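Local structure of polyketide biosynthesis 3-hydroxy-3-methylglutaryl-ACP synthase PksG (Bacillus subtilis, 4YXT) at residues N10-G14 and K354-R358; K42-P47 and Y367-F371. The protein catalyses the aldol condensation of an acetyl group carried by the acyl-carrier protein AcpK with a beta-ketothioester polyketide intermediate, a step in making the antibiotic bacillaene. The protein carries 1 engineered substitution. All blocks are in the same frame, centred on the assembly; numbering follows the deposited sequence.

In the fold
From the N terminus the chain runs up strand 5-12, inside the large mixed sheet, and leaves it at Gly13 and Gly14. It then makes strand 16-19, two short helices and strand 41-43, an edge of the small three-stranded sheet, before passing through 44-47. Some 300 residues later, helix 352-357 comes back to 10-14 and closes contact 1; strand 360-361 joins the small sheet beside strand 16-19, and helix 364-370 closes contact 2 on 42-47. The two closures therefore cross rather than nest. Their centres lie about 16 Å apart, and they touch where Gly13 O meets Ala43 CB at 3.1 Å. They tie strands 5-12 and 41-43 to helices 352-357 and 364-370.

Contact 1 of 2, residues N10-G14 and K354-R358; sequences NVFGG and KHLDR
This is a buried strand-to-helix contact in which one histidine from helix 352-357 reaches the place where strand 5-12 leaves the large mixed sheet. Residues 10-12 are extended; Gly13 (phi/psi -106/40) and Gly14 (96/166) then turn the chain out of the strand. Opposite them, 354-357 is the last part of the helix, and Arg358 is the first residue to leave helical angles. CA atoms come nearest at Gly13 and Leu356, 6.6 Å apart, with Phe12 and His355 at 8.0 Å.

The CA-to-CB bond of His355 (chi1 t, chi2 -117°) points toward 10-14, and the ring edge meets the backbone there: CE1 is 3.2 Å from Gly13 N, and NE2 gives a weak hydrogen bond to Gly14 O at 3.4 Å. The Phe12 side chain (chi1 t) starts away from the helix, but its ring comes back beside the imidazole, planes at 16° and centroids 5.2 Å apart, so slid that overlap is slight; Phe54 meets the phenylalanine edge-to-face. Leu356 (mt) adds CD2 at 4.3 Å from Gly13 CA. A CB on Gly13 would lie only 3.0 Å from that methyl, and Gly14's backbone angles would jam a CB against the preceding carbonyl.

Around this, Arg359 NH1 bonds Gly13 O, and backbone hydrogen bonds between Asn10 and Ala174 and between Phe12 and Ala172 hold the strand in the sheet. Val11 packs on helix 301-312, Asn10 and Phe12 on helix 51-64: strand 5-12 belongs to one sheet layer of the alpha-beta-alpha-beta-alpha core of the thiolase-like fold.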
loop_
_atom_site.group_PDB
_atom_site.type_symbol
_atom_site.label_atom_id
_atom_site.label_comp_id
_atom_site.label_asym_id
_atom_site.label_seq_id
_atom_site.Cartn_x
_atom_site.Cartn_y
_atom_site.Cartn_z
ATOM N N ASN A 10 8.354 -2.631 18.651
ATOM C CA ASN A 10 9.399 -1.734 19.071
ATOM C C ASN A 10 9.332 -0.384 18.394
ATOM O O ASN A 10 8.967 -0.273 17.250
ATOM C CB ASN A 10 10.781 -2.324 18.833
ATOM C CG ASN A 10 11.874 -1.460 19.461
ATOM O OD1 ASN A 10 11.703 -0.972 20.562
ATOM N ND2 ASN A 10 12.906 -1.199 18.757
ATOM N N VAL A 11 9.749 0.640 19.113
ATOM C CA VAL A 11 9.559 2.015 18.701
ATOM C C VAL A 11 10.931 2.524 18.482
ATOM O O VAL A 11 11.758 2.185 19.280
ATOM C CB VAL A 11 8.932 2.857 19.861
ATOM C CG1 VAL A 11 8.924 4.355 19.569
ATOM C CG2 VAL A 11 7.530 2.387 20.143
ATOM N N PHE A 12 11.141 3.268 17.387
ATOM C CA PHE A 12 12.267 4.192 17.197
ATOM C C PHE A 12 11.734 5.615 17.044
ATOM O O PHE A 12 11.125 5.966 16.001
ATOM C CB PHE A 12 13.063 3.904 15.936
ATOM C CG PHE A 12 14.355 4.684 15.855
ATOM C CD1 PHE A 12 15.428 4.336 16.659
ATOM C CD2 PHE A 12 14.496 5.765 14.996
ATOM C CE1 PHE A 12 16.633 5.039 16.615
ATOM C CE2 PHE A 12 15.701 6.463 14.944
ATOM C CZ PHE A 12 16.767 6.099 15.763
ATOM N N GLY A 13 11.966 6.424 18.081
ATOM C CA GLY A 13 11.574 7.837 18.107
ATOM C C GLY A 13 12.716 8.814 17.936
ATOM O O GLY A 13 12.749 9.847 18.580
ATOM N N GLY A 14 13.637 8.490 17.046
ATOM C CA GLY A 14 14.619 9.444 16.569
ATOM C C GLY A 14 15.905 9.313 17.358
ATOM O O GLY A 14 15.948 8.695 18.422
ATOM N N LYS A 354 13.826 3.806 27.948
ATOM C CA LYS A 354 15.292 4.000 28.034
ATOM C C LYS A 354 15.822 4.532 26.689
ATOM O O LYS A 354 16.594 5.508 26.595
ATOM C CB LYS A 354 15.894 2.653 28.423
ATOM C CG LYS A 354 17.333 2.600 28.877
ATOM C CD LYS A 354 17.715 1.134 29.152
ATOM C CE LYS A 354 19.109 0.796 28.651
ATOM N NZ LYS A 354 19.324 0.976 27.179
ATOM N N HIS A 355 15.372 3.952 25.597
ATOM C CA HIS A 355 15.814 4.520 24.336
ATOM C C HIS A 355 15.434 6.009 24.159
ATOM O O HIS A 355 16.233 6.840 23.701
ATOM C CB HIS A 355 15.288 3.682 23.167
ATOM C CG HIS A 355 15.146 4.474 21.918
ATOM N ND1 HIS A 355 13.928 4.681 21.300
ATOM C CD2 HIS A 355 16.056 5.175 21.209
ATOM C CE1 HIS A 355 14.103 5.464 20.250
ATOM N NE2 HIS A 355 15.378 5.793 20.185
ATOM N N LEU A 356 14.188 6.361 24.489
ATOM C CA LEU A 356 13.759 7.742 24.348
ATOM C C LEU A 356 14.587 8.684 25.264
ATOM O O LEU A 356 14.955 9.824 24.870
ATOM C CB LEU A 356 12.283 7.871 24.689
ATOM C CG LEU A 356 11.293 7.135 23.759
ATOM C CD1 LEU A 356 9.887 7.202 24.306
ATOM C CD2 LEU A 356 11.330 7.705 22.380
ATOM N N ASP A 357 14.884 8.213 26.480
ATOM C CA ASP A 357 15.803 8.988 27.338
ATOM C C ASP A 357 17.199 9.278 26.715
ATOM O O ASP A 357 17.835 10.229 27.141
ATOM C CB ASP A 357 16.030 8.319 28.694
ATOM C CG ASP A 357 14.758 8.063 29.456
ATOM O OD1 ASP A 357 13.755 8.804 29.276
ATOM O OD2 ASP A 357 14.764 7.092 30.235
ATOM N N ARG A 358 17.683 8.489 25.735
ATOM C CA ARG A 358 19.071 8.677 25.239
ATOM C C ARG A 358 19.202 9.481 23.995
ATOM O O ARG A 358 20.288 9.531 23.422
ATOM C CB ARG A 358 19.816 7.355 25.022
ATOM C CG ARG A 358 19.291 6.205 25.862
ATOM C CD ARG A 358 20.380 5.397 26.559
ATOM N NE ARG A 358 19.942 4.969 27.892
ATOM C CZ ARG A 358 20.583 4.089 28.661
ATOM N NH1 ARG A 358 21.698 3.499 28.250
ATOM N NH2 ARG A 358 20.099 3.785 29.860
#

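Contact 2 of 2, residues K42-P47 and Y367-F371; sequences KAVALP and YELLF
Helix 364-370 lies against the outgoing end of strand 41-43 and presents two side chains to it, Tyr367 and Leu370, one helical turn apart. Residues 42-43 form the strand, and 44-47 continue as an extended loop (Val44 -129/113, Leu46 -91/162) that bends at Pro47 (-51/-28). CA atoms pair Val44 with Tyr367 at 8.4 Å and Leu46 with Leu370 at 7.8 Å.

Leu370 (chi1 m, chi2 t) is the bump that fits a hollow lined by Val44, Leu46 and Pro47: CD1 lies 4.4 Å from Leu46 CD2 and 4.5 Å from Val44 CG1, while CD2 rests 3.8 Å from Pro47 CD. Val44 (chi1 t) is the bump coming the other way, its CG1 meeting the edge of the Tyr367 ring at CD1, 4.2 Å off. In the HMG-CoA synthase framework of this thiolase-like enzyme, the packing joins helix 364-370 to the small sheet, where Lys42 is backbone hydrogen-bonded with Leu18, and to Val44, just past the strand and likewise bonded with Ala16.

Beyond the apolar part, Tyr367 (chi1 t) leaves the helix sideways, and its ring comes in to the strand, its side chain touching Leu18 and Leu23. Lys42 (chi1 p, then all trans) stretches out to meet it, NZ donating to Tyr367 OH at 2.9 Å. Glu165 engages both tips, its backbone O bonding Lys42 NZ and its OE2 bonding Tyr367 OH.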
loop_
_atom_site.group_PDB
_atom_site.type_symbol
_atom_site.label_atom_id
_atom_site.label_comp_id
_atom_site.label_asym_id
_atom_site.label_seq_id
_atom_site.Cartn_x
_atom_site.Cartn_y
_atom_site.Cartn_z
ATOM N N LYS A 42 9.387 16.578 20.638
ATOM C CA LYS A 42 9.195 15.959 19.335
ATOM C C LYS A 42 10.545 15.427 18.877
ATOM O O LYS A 42 11.563 16.113 19.054
ATOM C CB LYS A 42 8.613 16.949 18.341
ATOM C CG LYS A 42 9.464 18.190 18.038
ATOM C CD LYS A 42 8.715 19.015 17.000
ATOM C CE LYS A 42 9.629 19.985 16.267
ATOM N NZ LYS A 42 8.948 20.451 15.022
ATOM N N ALA A 43 10.558 14.208 18.338
ATOM C CA ALA A 43 11.699 13.724 17.586
ATOM C C ALA A 43 11.912 14.572 16.356
ATOM O O ALA A 43 10.955 15.051 15.763
ATOM C CB ALA A 43 11.457 12.287 17.168
ATOM N N VAL A 44 13.166 14.758 15.945
ATOM C CA VAL A 44 13.491 15.500 14.714
ATOM C C VAL A 44 14.453 14.647 13.852
ATOM O O VAL A 44 15.592 14.342 14.258
ATOM C CB VAL A 44 14.085 16.894 15.011
ATOM C CG1 VAL A 44 14.279 17.708 13.721
ATOM C CG2 VAL A 44 13.221 17.669 16.003
ATOM N N ALA A 45 13.963 14.194 12.694
ATOM C CA ALA A 45 14.786 13.451 11.752
ATOM C C ALA A 45 15.934 14.339 11.225
ATOM O O ALA A 45 15.719 15.483 10.810
ATOM C CB ALA A 45 13.951 12.950 10.578
ATOM N N LEU A 46 17.138 13.774 11.228
ATOM C CA LEU A 46 18.314 14.421 10.688
ATOM C C LEU A 46 18.516 14.065 9.210
ATOM O O LEU A 46 17.961 13.066 8.707
ATOM C CB LEU A 46 19.527 13.984 11.493
ATOM C CG LEU A 46 19.363 14.213 12.997
ATOM C CD1 LEU A 46 19.976 13.111 13.862
ATOM C CD2 LEU A 46 19.967 15.556 13.312
ATOM N N PRO A 47 19.321 14.877 8.504
ATOM C CA PRO A 47 19.594 14.694 7.085
ATOM C C PRO A 47 20.048 13.290 6.696
ATOM O O PRO A 47 19.820 12.864 5.560
ATOM C CB PRO A 47 20.725 15.703 6.842
ATOM C CG PRO A 47 20.367 16.822 7.745
ATOM C CD PRO A 47 19.893 16.147 8.992
ATOM N N TYR A 367 18.221 23.515 15.552
ATOM C CA TYR A 367 16.936 23.129 15.015
ATOM C C TYR A 367 16.480 24.086 13.892
ATOM O O TYR A 367 15.895 23.652 12.890
ATOM C CB TYR A 367 15.914 23.029 16.146
ATOM C CG TYR A 367 14.512 22.910 15.626
ATOM C CD1 TYR A 367 14.056 21.716 15.045
ATOM C CD2 TYR A 367 13.648 23.983 15.678
ATOM C CE1 TYR A 367 12.778 21.613 14.544
ATOM C CE2 TYR A 367 12.371 23.888 15.172
ATOM C CZ TYR A 367 11.944 22.699 14.603
ATOM O OH TYR A 367 10.661 22.626 14.126
ATOM N N GLU A 368 16.783 25.373 14.039
ATOM C CA GLU A 368 16.425 26.387 13.039
ATOM C C GLU A 368 17.272 26.233 11.761
ATOM O O GLU A 368 16.881 26.694 10.672
ATOM C CB GLU A 368 16.599 27.793 13.643
ATOM C CG GLU A 368 15.868 28.929 12.930
ATOM C CD GLU A 368 14.434 29.131 13.407
ATOM O OE1 GLU A 368 14.211 29.247 14.634
ATOM O OE2 GLU A 368 13.534 29.195 12.541
ATOM N N LEU A 369 18.431 25.585 11.897
ATOM C CA LEU A 369 19.291 25.305 10.748
ATOM C C LEU A 369 18.686 24.179 9.914
ATOM O O LEU A 369 18.778 24.195 8.688
ATOM C CB LEU A 369 20.712 24.946 11.203
ATOM C CG LEU A 369 21.941 25.423 10.402
ATOM C CD1 LEU A 369 22.559 24.295 9.589
ATOM C CD2 LEU A 369 21.670 26.640 9.521
ATOM N N LEU A 370 18.053 23.213 10.577
ATOM C CA LEU A 370 17.385 22.111 9.873
ATOM C C LEU A 370 15.976 22.500 9.387
ATOM O O LEU A 370 15.672 22.317 8.220
ATOM C CB LEU A 370 17.296 20.875 10.765
ATOM C CG LEU A 370 18.581 20.416 11.429
ATOM C CD1 LEU A 370 18.215 19.568 12.640
ATOM C CD2 LEU A 370 19.471 19.659 10.461
ATOM N N PHE A 371 15.126 23.045 10.266
ATOM C CA PHE A 371 13.784 23.506 9.872
ATOM C C PHE A 371 13.814 24.362 8.607
ATOM O O PHE A 371 12.772 24.657 8.060
ATOM C CB PHE A 371 13.090 24.267 11.017
#